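Local coordinates for protein alginate lyase (Chitinophaga sp. MD30, PDB 6KCW) that breaks down the polysaccharide alginate as a bacterial lyase of polysaccharide lyase family 36, at residues A[95-103]-A[111-119]; A[126-134]-A[146-157]. All blocks are in the same frame, centred on the assembly; numbering follows the deposited sequence.

In the fold
Contact 1 (95-103 with 111-119) and contact 2 (126-134 with 146-157) follow one another along the chain, the first closing before the second opens, with centres about 19 Å apart. Both belong to the same antiparallel sheet, in which strand 113-122 pairs with strand 94-99 on one side and with strand 128-135 on the other. The two contacts meet where Met119 O probably accepts a hydrogen bond from Gln131 N and Arg117 O one from Tyr133 N. A phosphate ion, probably from the crystallisation liquor, is held by Arg117 of contact 1, Tyr133 of contact 2 and Lys91, and thus joins both to one anion-binding spot on this sheet.

Contact 1 of 2, residues A[95-103]-A[111-119]; sequences GFSIGEGNT and GNGGTLRMM. With PO4 (phosphate ion), chain B.
Gly95 lies with its CA against Leu116 O, where a side chain would clash, and the antiparallel ladder begins beside it. Phe96 and Leu116 form a hydrogen-bonded pair, with Phe96 N 2.9 Å from Leu116 O and Leu116 N 2.8 Å from Phe96 O; both side chains enter the apolar layer shared with Ile169. On the other face Ser97 CB meets Thr115 CG2, while Ser97 OG turns to Asn208. Ile98 N then bonds to Gly114 O, and Ile98 O accepts from Gly114 N and Gly101 N on opposite faces of its carbonyl plane. The second of these bonds closes a type II' turn from Ile98 to Gly101, with Gly99 supplying the positive phi. Glu100 N sends a nearly straight bond (174°) to Asn112 O, 2.8 Å away, and its carboxylate runs alongside the Asn112 side chain. Past the turn, Asn102 O lies 2.9 Å from Thr115 OG1. Thr103 lays its CG2 over the centre of the Arg117 guanidinium, 3.8 Å from Arg117 CZ. Bent at chi3 (-49°), the arginine presents its edge to the phosphate, NH2 reaching PO4 O1 at 3.2 Å, while NH1 is bonded to His212. With an alanine at Arg117, His212 and the phosphate would probably each lose a bonding partner and the Thr103 methyl the flat surface beneath it. Two antiparallel strands with the returning loop folded over one of them are consistent with the concanavalin-like beta sandwich, whose sheet here carries an anion-binding group.

Contact 2 of 2, residues A[126-134]-A[146-157]; sequences GRVFFQPYI and TFGKSYPSSGSI. With PO4 (phosphate ion), chain B.
An irregular loop lines the edge strand 128-134 of the antiparallel sheet, adding a single beta bridge and, at Thr146 to Lys149, a type I' turn. Thr146 OG1 accepts from Gly148 N, an ST turn, while its CG2 sits 3.5 Å from Gln131 CD. The neighbouring Pro132 ring packs its CD and CG against Lys149 CB, and the Phe147 ring brings its edge, through CE1, to Ile134 CB. On the opposite face of the strand from the Pro132 ring, Tyr133 points away from the loop; its OH bonds to Gly144 N and also to the phosphate, 3.2 Å from PO4 O4. The bridge pairs Phe130 with Tyr151, Phe130 N lying 2.7 Å from Tyr151 O and Tyr151 N returning a bond to Phe130 O. Just beyond it, a cis peptide precedes Pro152 and the loop wraps round Arg127. A bend at chi3 (79°) turns this guanidinium across the loop: NH1 donates to Pro152 O and to Gly155 O, the latter 2.6 Å away, and NH2 to Ser150 OG at 2.9 Å. Two loop carbonyls and a hydroxyl thus fix the rotation of the group, while Phe129 CD2 lies over one of its faces. Ser150 OG also donates to Pro152 O, from the opposite face of that carbonyl to Arg127 NH1. Further along, Val128 N donates to Ser156 OG, and Ile157 N answers with a bond of 2.7 Å to Val128 O. Ile157 faces the strand: its CG1 meets Val128 CG1, and its CD1 rests over the centre of the Phe130 ring in a CH-pi contact, 4.2 Å from the centroid.

Contact 1 of 2, residues A[95-103]-A[111-119]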
ATOM      1  N   GLY A  95      -0.218  -3.236  -0.250  1.00 40.23           N
ATOM      2  CA  GLY A  95       0.046  -3.701   1.091  1.00 36.33           C
ATOM      3  C   GLY A  95      -0.975  -4.717   1.565  1.00 40.37           C
ATOM      4  O   GLY A  95      -1.693  -5.319   0.761  1.00 37.89           O
ATOM      5  N   PHE A  96      -1.059  -4.905   2.882  1.00 42.94           N
ATOM      6  CA  PHE A  96      -1.904  -5.932   3.470  1.00 41.76           C
ATOM      7  C   PHE A  96      -2.650  -5.357   4.656  1.00 40.28           C
ATOM      8  O   PHE A  96      -2.235  -4.358   5.251  1.00 40.22           O
ATOM      9  CB  PHE A  96      -1.090  -7.154   3.919  1.00 39.11           C
ATOM     10  CG  PHE A  96      -0.439  -7.902   2.781  1.00 39.14           C
ATOM     11  CD1 PHE A  96      -1.184  -8.759   1.983  1.00 39.53           C
ATOM     12  CD2 PHE A  96       0.914  -7.752   2.514  1.00 37.65           C
ATOM     13  CE1 PHE A  96      -0.589  -9.451   0.934  1.00 39.86           C
ATOM     14  CE2 PHE A  96       1.518  -8.448   1.470  1.00 36.65           C
ATOM     15  CZ  PHE A  96       0.767  -9.302   0.684  1.00 36.49           C
ATOM     16  N   SER A  97      -3.759  -6.016   4.998  1.00 37.55           N
ATOM     17  CA  SER A  97      -4.570  -5.656   6.146  1.00 36.85           C
ATOM     18  C   SER A  97      -4.919  -6.905   6.942  1.00 36.88           C
ATOM     19  O   SER A  97      -5.478  -7.859   6.397  1.00 36.66           O
ATOM     20  CB  SER A  97      -5.857  -4.986   5.714  1.00 38.35           C
ATOM     21  OG  SER A  97      -6.701  -6.005   5.230  1.00 41.97           O
ATOM     22  N   ILE A  98      -4.646  -6.867   8.239  1.00 40.01           N
ATOM     23  CA  ILE A  98      -4.973  -7.947   9.161  1.00 40.35           C
ATOM     24  C   ILE A  98      -6.217  -7.562   9.953  1.00 38.62           C
ATOM     25  O   ILE A  98      -6.387  -6.396  10.330  1.00 39.40           O
ATOM     26  CB  ILE A  98      -3.777  -8.242  10.090  1.00 36.90           C
ATOM     27  CG1 ILE A  98      -2.668  -8.936   9.299  1.00 38.86           C
ATOM     28  CG2 ILE A  98      -4.197  -9.080  11.280  1.00 37.06           C
ATOM     29  CD1 ILE A  98      -1.439  -9.268  10.128  1.00 35.17           C
ATOM     30  N   GLY A  99      -7.101  -8.539  10.178  1.00 38.44           N
ATOM     31  CA  GLY A  99      -8.295  -8.323  10.989  1.00 38.64           C
ATOM     32  C   GLY A  99      -9.194  -7.221  10.462  1.00 39.21           C
ATOM     33  O   GLY A  99      -9.567  -7.192   9.285  1.00 38.83           O
ATOM     34  N   GLU A 100      -9.563  -6.302  11.358  1.00 41.91           N
ATOM     35  CA  GLU A 100     -10.379  -5.140  11.006  1.00 44.63           C
ATOM     36  C   GLU A 100      -9.642  -4.166  10.086  1.00 43.44           C
ATOM     37  O   GLU A 100     -10.246  -3.180   9.652  1.00 45.61           O
ATOM     38  CB  GLU A 100     -10.855  -4.414  12.289  1.00 41.77           C
ATOM     39  CG  GLU A 100     -12.123  -5.007  12.948  1.00 39.60           C
ATOM     40  CD  GLU A 100     -12.529  -4.347  14.289  1.00 45.21           C
ATOM     41  OE1 GLU A 100     -13.216  -5.039  15.076  1.00 45.64           O
ATOM     42  OE2 GLU A 100     -12.182  -3.164  14.573  1.00 43.61           O
ATOM     43  N   GLY A 101      -8.360  -4.409   9.792  1.00 41.40           N
ATOM     44  CA  GLY A 101      -7.582  -3.559   8.899  1.00 42.55           C
ATOM     45  C   GLY A 101      -7.472  -2.101   9.312  1.00 43.58           C
ATOM     46  O   GLY A 101      -7.794  -1.206   8.528  1.00 45.70           O
ATOM     47  N   ASN A 102      -7.000  -1.848  10.530  1.00 42.98           N
ATOM     48  CA  ASN A 102      -7.007  -0.493  11.065  1.00 39.21           C
ATOM     49  C   ASN A 102      -6.210   0.471  10.194  1.00 43.53           C
ATOM     50  O   ASN A 102      -5.085   0.175   9.767  1.00 38.73           O
ATOM     51  CB  ASN A 102      -6.494  -0.501  12.499  1.00 37.56           C
ATOM     52  CG  ASN A 102      -7.477  -1.166  13.428  1.00 43.11           C
ATOM     53  OD1 ASN A 102      -7.757  -2.354  13.269  1.00 41.72           O
ATOM     54  ND2 ASN A 102      -8.068  -0.394  14.357  1.00 43.74           N
ATOM     55  N   THR A 103      -6.857   1.593   9.881  1.00 44.97           N
ATOM     56  CA  THR A 103      -6.334   2.730   9.128  1.00 47.86           C
ATOM     57  C   THR A 103      -7.057   3.974   9.639  1.00 48.30           C
ATOM     58  O   THR A 103      -7.846   3.910  10.587  1.00 50.11           O
ATOM     59  CB  THR A 103      -6.560   2.608   7.608  1.00 42.79           C
ATOM     60  OG1 THR A 103      -7.964   2.690   7.333  1.00 49.06           O
ATOM     61  CG2 THR A 103      -6.023   1.314   7.035  1.00 37.80           C
ATOM     62  N   GLY A 111      -6.589  -4.045  19.514  1.00 39.27           N
ATOM     63  CA  GLY A 111      -6.154  -5.418  19.343  1.00 33.88           C
ATOM     64  C   GLY A 111      -6.896  -6.206  18.289  1.00 40.85           C
ATOM     65  O   GLY A 111      -6.771  -7.439  18.255  1.00 44.08           O
ATOM     66  N   ASN A 112      -7.639  -5.530  17.406  1.00 36.86           N
ATOM     67  CA  ASN A 112      -8.535  -6.164  16.447  1.00 37.03           C
ATOM     68  C   ASN A 112      -8.095  -6.004  14.995  1.00 38.54           C
ATOM     69  O   ASN A 112      -8.815  -6.456  14.100  1.00 38.35           O
ATOM     70  CB  ASN A 112      -9.967  -5.594  16.589  1.00 42.02           C
ATOM     71  CG  ASN A 112     -10.599  -5.891  17.946  1.00 41.79           C
ATOM     72  OD1 ASN A 112     -10.298  -6.898  18.578  1.00 40.34           O
ATOM     73  ND2 ASN A 112     -11.491  -5.010  18.390  1.00 43.93           N
ATOM     74  N   GLY A 113      -6.972  -5.353  14.723  1.00 38.01           N
ATOM     75  CA  GLY A 113      -6.503  -5.294  13.349  1.00 40.09           C
ATOM     76  C   GLY A 113      -5.439  -4.243  13.147  1.00 39.84           C
ATOM     77  O   GLY A 113      -5.123  -3.451  14.034  1.00 41.24           O
ATOM     78  N   GLY A 114      -4.874  -4.260  11.941  1.00 40.46           N
ATOM     79  CA  GLY A 114      -3.917  -3.256  11.513  1.00 41.04           C
ATOM     80  C   GLY A 114      -3.723  -3.352  10.017  1.00 35.99           C
ATOM     81  O   GLY A 114      -4.397  -4.129   9.338  1.00 36.11           O
ATOM     82  N   THR A 115      -2.801  -2.533   9.502  1.00 38.06           N
ATOM     83  CA  THR A 115      -2.399  -2.601   8.096  1.00 38.68           C
ATOM     84  C   THR A 115      -0.897  -2.408   7.950  1.00 38.24           C
ATOM     85  O   THR A 115      -0.250  -1.738   8.761  1.00 35.88           O
ATOM     86  CB  THR A 115      -3.073  -1.549   7.208  1.00 35.67           C
ATOM     87  OG1 THR A 115      -2.936  -0.255   7.811  1.00 38.33           O
ATOM     88  CG2 THR A 115      -4.527  -1.895   6.952  1.00 36.27           C
ATOM     89  N   LEU A 116      -0.356  -2.992   6.877  1.00 38.66           N
ATOM     90  CA  LEU A 116       1.002  -2.746   6.411  1.00 33.56           C
ATOM     91  C   LEU A 116       0.833  -2.060   5.055  1.00 37.39           C
ATOM     92  O   LEU A 116       0.514  -2.715   4.062  1.00 35.74           O
ATOM     93  CB  LEU A 116       1.788  -4.056   6.315  1.00 36.94           C
ATOM     94  CG  LEU A 116       3.326  -4.128   6.369  1.00 35.82           C
ATOM     95  CD1 LEU A 116       3.800  -5.569   6.219  1.00 32.88           C
ATOM     96  CD2 LEU A 116       3.976  -3.239   5.305  1.00 37.16           C
ATOM     97  N   ARG A 117       1.007  -0.739   5.020  1.00 35.65           N
ATOM     98  CA  ARG A 117       1.013   0.018   3.770  1.00 36.07           C
ATOM     99  C   ARG A 117       2.283   0.856   3.704  1.00 37.66           C
ATOM    100  O   ARG A 117       3.115   0.843   4.620  1.00 36.14           O
ATOM    101  CB  ARG A 117      -0.230   0.917   3.626  1.00 36.42           C
ATOM    102  CG  ARG A 117      -1.536   0.149   3.560  1.00 36.37           C
ATOM    103  CD  ARG A 117      -2.759   1.076   3.645  1.00 40.21           C
ATOM    104  NE  ARG A 117      -2.661   2.020   4.748  1.00 34.45           N
ATOM    105  CZ  ARG A 117      -3.462   3.069   4.904  1.00 38.98           C
ATOM    106  NH1 ARG A 117      -4.435   3.315   4.037  1.00 37.90           N
ATOM    107  NH2 ARG A 117      -3.288   3.880   5.934  1.00 39.84           N
ATOM    108  N   MET A 118       2.430   1.592   2.600  1.00 39.78           N
ATOM    109  CA  MET A 118       3.613   2.403   2.358  1.00 39.76           C
ATOM    110  C   MET A 118       3.192   3.775   1.858  1.00 38.05           C
ATOM    111  O   MET A 118       2.178   3.917   1.166  1.00 37.51           O
ATOM    112  CB  MET A 118       4.571   1.737   1.334  1.00 38.70           C
ATOM    113  CG  MET A 118       5.933   2.441   1.194  1.00 38.01           C
ATOM    114  SD  MET A 118       7.099   1.635   0.066  1.00 41.97           S
ATOM    115  CE  MET A 118       6.280   1.922  -1.518  1.00 37.80           C
ATOM    116  N   MET A 119       3.985   4.786   2.215  1.00 35.98           N
ATOM    117  CA  MET A 119       3.727   6.157   1.807  1.00 40.02           C
ATOM    118  C   MET A 119       4.964   6.755   1.157  1.00 41.37           C
ATOM    119  O   MET A 119       6.087   6.291   1.361  1.00 40.86           O
ATOM    120  CB  MET A 119       3.335   7.048   2.988  1.00 38.45           C
ATOM    121  CG  MET A 119       2.059   6.673   3.679  1.00 37.65           C
ATOM    122  SD  MET A 119       1.666   7.935   4.903  1.00 41.66           S
ATOM    123  CE  MET A 119       1.504   9.442   3.944  1.00 35.61           C
TER
HETATM  124  P   PO4 B 301      -4.466   7.422   7.731  1.00 52.18           P
HETATM  125  O1  PO4 B 301      -5.000   6.534   6.636  1.00 47.76           O
HETATM  126  O2  PO4 B 301      -5.601   8.246   8.299  1.00 51.56           O
HETATM  127  O3  PO4 B 301      -3.460   8.412   7.188  1.00 40.60           O
HETATM  128  O4  PO4 B 301      -3.876   6.556   8.855  1.00 54.74           O

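Contact 2 of 2, residues A[126-134]-A[146-157]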
ATOM      1  N   GLY A 126      12.245  19.674   2.990  1.00 59.68           N
ATOM      2  CA  GLY A 126      12.411  19.447   1.563  1.00 57.08           C
ATOM      3  C   GLY A 126      12.813  18.045   1.137  1.00 56.98           C
ATOM      4  O   GLY A 126      12.926  17.795  -0.073  1.00 52.90           O
ATOM      5  N   ARG A 127      13.024  17.125   2.077  1.00 54.10           N
ATOM      6  CA  ARG A 127      13.356  15.749   1.732  1.00 52.73           C
ATOM      7  C   ARG A 127      12.087  14.973   1.389  1.00 48.47           C
ATOM      8  O   ARG A 127      11.025  15.207   1.971  1.00 51.27           O
ATOM      9  CB  ARG A 127      14.104  15.075   2.890  1.00 50.94           C
ATOM     10  CG  ARG A 127      15.056  13.956   2.459  1.00 49.69           C
ATOM     11  CD  ARG A 127      16.015  13.516   3.582  1.00 49.87           C
ATOM     12  NE  ARG A 127      15.400  12.622   4.566  1.00 48.34           N
ATOM     13  CZ  ARG A 127      15.417  11.292   4.496  1.00 47.61           C
ATOM     14  NH1 ARG A 127      16.024  10.672   3.487  1.00 48.80           N
ATOM     15  NH2 ARG A 127      14.827  10.573   5.443  1.00 42.46           N
ATOM     16  N   VAL A 128      12.199  14.053   0.433  1.00 48.17           N
ATOM     17  CA  VAL A 128      11.071  13.257  -0.047  1.00 49.15           C
ATOM     18  C   VAL A 128      11.500  11.796  -0.109  1.00 46.85           C
ATOM     19  O   VAL A 128      12.473  11.465  -0.793  1.00 44.69           O
ATOM     20  CB  VAL A 128      10.577  13.725  -1.428  1.00 48.79           C
ATOM     21  CG1 VAL A 128       9.485  12.792  -1.936  1.00 44.63           C
ATOM     22  CG2 VAL A 128      10.073  15.161  -1.350  1.00 49.85           C
ATOM     23  N   PHE A 129      10.755  10.919   0.564  1.00 44.51           N
ATOM     24  CA  PHE A 129      11.168   9.525   0.665  1.00 46.22           C
ATOM     25  C   PHE A 129       9.954   8.603   0.685  1.00 43.29           C
ATOM     26  O   PHE A 129       8.806   9.044   0.720  1.00 40.80           O
ATOM     27  CB  PHE A 129      12.034   9.290   1.917  1.00 44.35           C
ATOM     28  CG  PHE A 129      11.512   9.970   3.157  1.00 39.94           C
ATOM     29  CD1 PHE A 129      10.562   9.351   3.957  1.00 42.13           C
ATOM     30  CD2 PHE A 129      11.971  11.227   3.519  1.00 41.36           C
ATOM     31  CE1 PHE A 129      10.068   9.974   5.090  1.00 41.88           C
ATOM     32  CE2 PHE A 129      11.488  11.863   4.653  1.00 46.86           C
ATOM     33  CZ  PHE A 129      10.531  11.237   5.441  1.00 46.98           C
ATOM     34  N   PHE A 130      10.239   7.305   0.637  1.00 44.53           N
ATOM     35  CA  PHE A 130       9.295   6.272   1.027  1.00 41.95           C
ATOM     36  C   PHE A 130       9.351   6.089   2.544  1.00 41.46           C
ATOM     37  O   PHE A 130      10.334   6.441   3.199  1.00 39.35           O
ATOM     38  CB  PHE A 130       9.613   4.949   0.311  1.00 41.66           C
ATOM     39  CG  PHE A 130       9.248   4.935  -1.152  1.00 39.11           C
ATOM     40  CD1 PHE A 130       7.923   5.069  -1.551  1.00 37.41           C
ATOM     41  CD2 PHE A 130      10.220   4.770  -2.122  1.00 40.76           C
ATOM     42  CE1 PHE A 130       7.568   5.054  -2.882  1.00 34.54           C
ATOM     43  CE2 PHE A 130       9.871   4.746  -3.473  1.00 42.43           C
ATOM     44  CZ  PHE A 130       8.530   4.896  -3.848  1.00 38.29           C
ATOM     45  N   GLN A 131       8.268   5.555   3.113  1.00 41.53           N
ATOM     46  CA  GLN A 131       8.266   5.305   4.547  1.00 39.98           C
ATOM     47  C   GLN A 131       7.216   4.254   4.837  1.00 39.62           C
ATOM     48  O   GLN A 131       6.119   4.316   4.264  1.00 41.80           O
ATOM     49  CB  GLN A 131       7.985   6.579   5.366  1.00 36.34           C
ATOM     50  CG  GLN A 131       6.512   7.053   5.377  1.00 41.52           C
ATOM     51  CD  GLN A 131       6.266   8.319   6.213  1.00 40.43           C
ATOM     52  OE1 GLN A 131       7.207   9.008   6.619  1.00 43.25           O
ATOM     53  NE2 GLN A 131       4.993   8.621   6.472  1.00 39.17           N
ATOM     54  N   PRO A 132       7.503   3.277   5.686  1.00 38.56           N
ATOM     55  CA  PRO A 132       6.441   2.395   6.169  1.00 38.82           C
ATOM     56  C   PRO A 132       5.341   3.218   6.820  1.00 39.47           C
ATOM     57  O   PRO A 132       5.552   4.348   7.266  1.00 40.53           O
ATOM     58  CB  PRO A 132       7.142   1.501   7.201  1.00 40.30           C
ATOM     59  CG  PRO A 132       8.622   1.702   6.973  1.00 41.34           C
ATOM     60  CD  PRO A 132       8.786   3.059   6.375  1.00 41.22           C
ATOM     61  N   TYR A 133       4.149   2.631   6.872  1.00 37.50           N
ATOM     62  CA  TYR A 133       2.990   3.297   7.466  1.00 37.78           C
ATOM     63  C   TYR A 133       2.098   2.193   8.038  1.00 36.55           C
ATOM     64  O   TYR A 133       1.186   1.707   7.368  1.00 39.33           O
ATOM     65  CB  TYR A 133       2.257   4.158   6.448  1.00 36.05           C
ATOM     66  CG  TYR A 133       1.374   5.183   7.101  1.00 40.58           C
ATOM     67  CD1 TYR A 133       1.929   6.285   7.740  1.00 41.14           C
ATOM     68  CD2 TYR A 133      -0.006   5.044   7.109  1.00 40.67           C
ATOM     69  CE1 TYR A 133       1.148   7.222   8.355  1.00 41.39           C
ATOM     70  CE2 TYR A 133      -0.802   5.984   7.726  1.00 44.00           C
ATOM     71  CZ  TYR A 133      -0.218   7.074   8.344  1.00 44.31           C
ATOM     72  OH  TYR A 133      -1.001   8.015   8.971  1.00 45.79           O
ATOM     73  N   ILE A 134       2.382   1.800   9.273  1.00 37.86           N
ATOM     74  CA  ILE A 134       1.841   0.577   9.851  1.00 37.18           C
ATOM     75  C   ILE A 134       0.910   0.940  11.004  1.00 38.80           C
ATOM     76  O   ILE A 134       1.308   1.643  11.939  1.00 35.28           O
ATOM     77  CB  ILE A 134       2.963  -0.359  10.328  1.00 37.36           C
ATOM     78  CG1 ILE A 134       4.065  -0.451   9.277  1.00 35.82           C
ATOM     79  CG2 ILE A 134       2.435  -1.753  10.546  1.00 36.37           C
ATOM     80  CD1 ILE A 134       3.556  -0.868   7.944  1.00 38.46           C
ATOM     81  N   THR A 146       5.534   4.778  11.441  1.00 41.19           N
ATOM     82  CA  THR A 146       6.572   4.631  10.427  1.00 42.48           C
ATOM     83  C   THR A 146       7.766   3.838  10.915  1.00 41.94           C
ATOM     84  O   THR A 146       8.645   3.522  10.101  1.00 42.11           O
ATOM     85  CB  THR A 146       7.094   5.990   9.946  1.00 43.55           C
ATOM     86  OG1 THR A 146       7.768   6.649  11.031  1.00 37.39           O
ATOM     87  CG2 THR A 146       5.957   6.860   9.398  1.00 39.23           C
ATOM     88  N   PHE A 147       7.829   3.541  12.215  1.00 42.06           N
ATOM     89  CA  PHE A 147       8.997   2.949  12.863  1.00 40.45           C
ATOM     90  C   PHE A 147      10.247   3.786  12.656  1.00 42.09           C
ATOM     91  O   PHE A 147      11.367   3.279  12.760  1.00 41.27           O
ATOM     92  CB  PHE A 147       9.220   1.511  12.389  1.00 36.83           C
ATOM     93  CG  PHE A 147       8.224   0.543  12.951  1.00 42.19           C
ATOM     94  CD1 PHE A 147       6.969   0.397  12.369  1.00 41.02           C
ATOM     95  CD2 PHE A 147       8.529  -0.206  14.074  1.00 37.53           C
ATOM     96  CE1 PHE A 147       6.037  -0.487  12.894  1.00 34.21           C
ATOM     97  CE2 PHE A 147       7.603  -1.092  14.602  1.00 41.59           C
ATOM     98  CZ  PHE A 147       6.350  -1.228  14.010  1.00 39.52           C
ATOM     99  N   GLY A 148      10.066   5.077  12.387  1.00 41.25           N
ATOM    100  CA  GLY A 148      11.181   5.948  12.097  1.00 40.44           C
ATOM    101  C   GLY A 148      11.942   5.642  10.825  1.00 39.96           C
ATOM    102  O   GLY A 148      13.063   6.126  10.672  1.00 42.05           O
ATOM    103  N   LYS A 149      11.374   4.871   9.895  1.00 40.83           N
ATOM    104  CA  LYS A 149      12.147   4.357   8.763  1.00 45.36           C
ATOM    105  C   LYS A 149      11.840   5.117   7.475  1.00 42.85           C
ATOM    106  O   LYS A 149      10.723   5.595   7.257  1.00 39.94           O
ATOM    107  CB  LYS A 149      11.881   2.864   8.549  1.00 40.55           C
ATOM    108  CG  LYS A 149      11.975   2.020   9.819  1.00 39.39           C
ATOM    109  CD  LYS A 149      13.378   2.104  10.409  1.00 44.77           C
ATOM    110  CE  LYS A 149      13.667   0.971  11.391  1.00 45.47           C
ATOM    111  NZ  LYS A 149      15.107   0.949  11.793  1.00 47.60           N
ATOM    112  N   SER A 150      12.847   5.214   6.608  1.00 44.88           N
ATOM    113  CA  SER A 150      12.649   5.886   5.333  1.00 42.96           C
ATOM    114  C   SER A 150      13.588   5.316   4.284  1.00 40.16           C
ATOM    115  O   SER A 150      14.656   4.789   4.598  1.00 42.84           O
ATOM    116  CB  SER A 150      12.856   7.401   5.451  1.00 44.34           C
ATOM    117  OG  SER A 150      14.201   7.715   5.744  1.00 45.02           O
ATOM    118  N   TYR A 151      13.159   5.413   3.032  1.00 39.33           N
ATOM    119  CA  TYR A 151      13.990   5.067   1.893  1.00 39.59           C
ATOM    120  C   TYR A 151      13.914   6.191   0.863  1.00 44.99           C
ATOM    121  O   TYR A 151      12.822   6.551   0.396  1.00 40.86           O
ATOM    122  CB  TYR A 151      13.562   3.741   1.268  1.00 40.28           C
ATOM    123  CG  TYR A 151      14.437   3.287   0.110  1.00 39.05           C
ATOM    124  CD1 TYR A 151      14.192   3.726  -1.187  1.00 37.36           C
ATOM    125  CD2 TYR A 151      15.503   2.418   0.316  1.00 40.62           C
ATOM    126  CE1 TYR A 151      14.977   3.314  -2.243  1.00 41.01           C
ATOM    127  CE2 TYR A 151      16.307   1.993  -0.748  1.00 40.00           C
ATOM    128  CZ  TYR A 151      16.038   2.446  -2.022  1.00 39.39           C
ATOM    129  OH  TYR A 151      16.816   2.042  -3.081  1.00 40.93           O
ATOM    130  N   PRO A 152      15.081   6.749   0.504  1.00 45.77           N
ATOM    131  CA  PRO A 152      16.375   6.313   1.046  1.00 45.21           C
ATOM    132  C   PRO A 152      16.612   6.831   2.466  1.00 47.72           C
ATOM    133  O   PRO A 152      15.868   7.729   2.905  1.00 44.15           O
ATOM    134  CB  PRO A 152      17.379   6.912   0.060  1.00 46.12           C
ATOM    135  CG  PRO A 152      16.697   8.166  -0.420  1.00 49.42           C
ATOM    136  CD  PRO A 152      15.216   7.888  -0.419  1.00 43.82           C
ATOM    137  N   SER A 153      17.592   6.256   3.182  1.00 44.31           N
ATOM    138  CA  SER A 153      17.846   6.696   4.555  1.00 46.11           C
ATOM    139  C   SER A 153      18.367   8.128   4.586  1.00 47.94           C
ATOM    140  O   SER A 153      18.079   8.867   5.531  1.00 53.30           O
ATOM    141  CB  SER A 153      18.820   5.743   5.273  1.00 45.31           C
ATOM    142  OG  SER A 153      20.046   5.575   4.561  1.00 50.19           O
ATOM    143  N   SER A 154      19.102   8.548   3.559  1.00 50.60           N
ATOM    144  CA  SER A 154      19.473   9.946   3.383  1.00 52.86           C
ATOM    145  C   SER A 154      19.173  10.359   1.945  1.00 51.59           C
ATOM    146  O   SER A 154      19.091   9.521   1.045  1.00 52.81           O
ATOM    147  CB  SER A 154      20.957  10.195   3.731  1.00 54.53           C
ATOM    148  OG  SER A 154      21.836   9.665   2.749  1.00 60.35           O
ATOM    149  N   GLY A 155      18.991  11.665   1.732  1.00 53.86           N
ATOM    150  CA  GLY A 155      18.592  12.159   0.426  1.00 51.23           C
ATOM    151  C   GLY A 155      17.123  11.889   0.141  1.00 50.93           C
ATOM    152  O   GLY A 155      16.372  11.409   0.991  1.00 47.71           O
ATOM    153  N   SER A 156      16.718  12.197  -1.091  1.00 48.74           N
ATOM    154  CA  SER A 156      15.341  12.036  -1.527  1.00 45.66           C
ATOM    155  C   SER A 156      15.232  10.979  -2.623  1.00 49.67           C
ATOM    156  O   SER A 156      16.219  10.622  -3.274  1.00 48.94           O
ATOM    157  CB  SER A 156      14.759  13.366  -2.035  1.00 49.93           C
ATOM    158  OG  SER A 156      14.526  14.291  -0.977  1.00 47.82           O
ATOM    159  N   ILE A 157      14.014  10.459  -2.806  1.00 48.74           N
ATOM    160  CA  ILE A 157      13.679   9.650  -3.979  1.00 47.45           C
ATOM    161  C   ILE A 157      13.552  10.605  -5.155  1.00 45.25           C
ATOM    162  O   ILE A 157      13.488  11.822  -4.954  1.00 50.70           O
ATOM    163  CB  ILE A 157      12.381   8.838  -3.780  1.00 47.36           C
ATOM    164  CG1 ILE A 157      11.225   9.743  -3.340  1.00 46.14           C
ATOM    165  CG2 ILE A 157      12.588   7.737  -2.759  1.00 51.21           C
ATOM    166  CD1 ILE A 157       9.925   8.992  -3.087  1.00 44.73           C
TER
HETATM  167  P   PO4 B 301      -4.466   7.422   7.731  1.00 52.18           P
HETATM  168  O1  PO4 B 301      -5.000   6.534   6.636  1.00 47.76           O
HETATM  169  O2  PO4 B 301      -5.601   8.246   8.299  1.00 51.56           O
HETATM  170  O3  PO4 B 301      -3.460   8.412   7.188  1.00 40.60           O
HETATM  171  O4  PO4 B 301      -3.876   6.556   8.855  1.00 54.74           O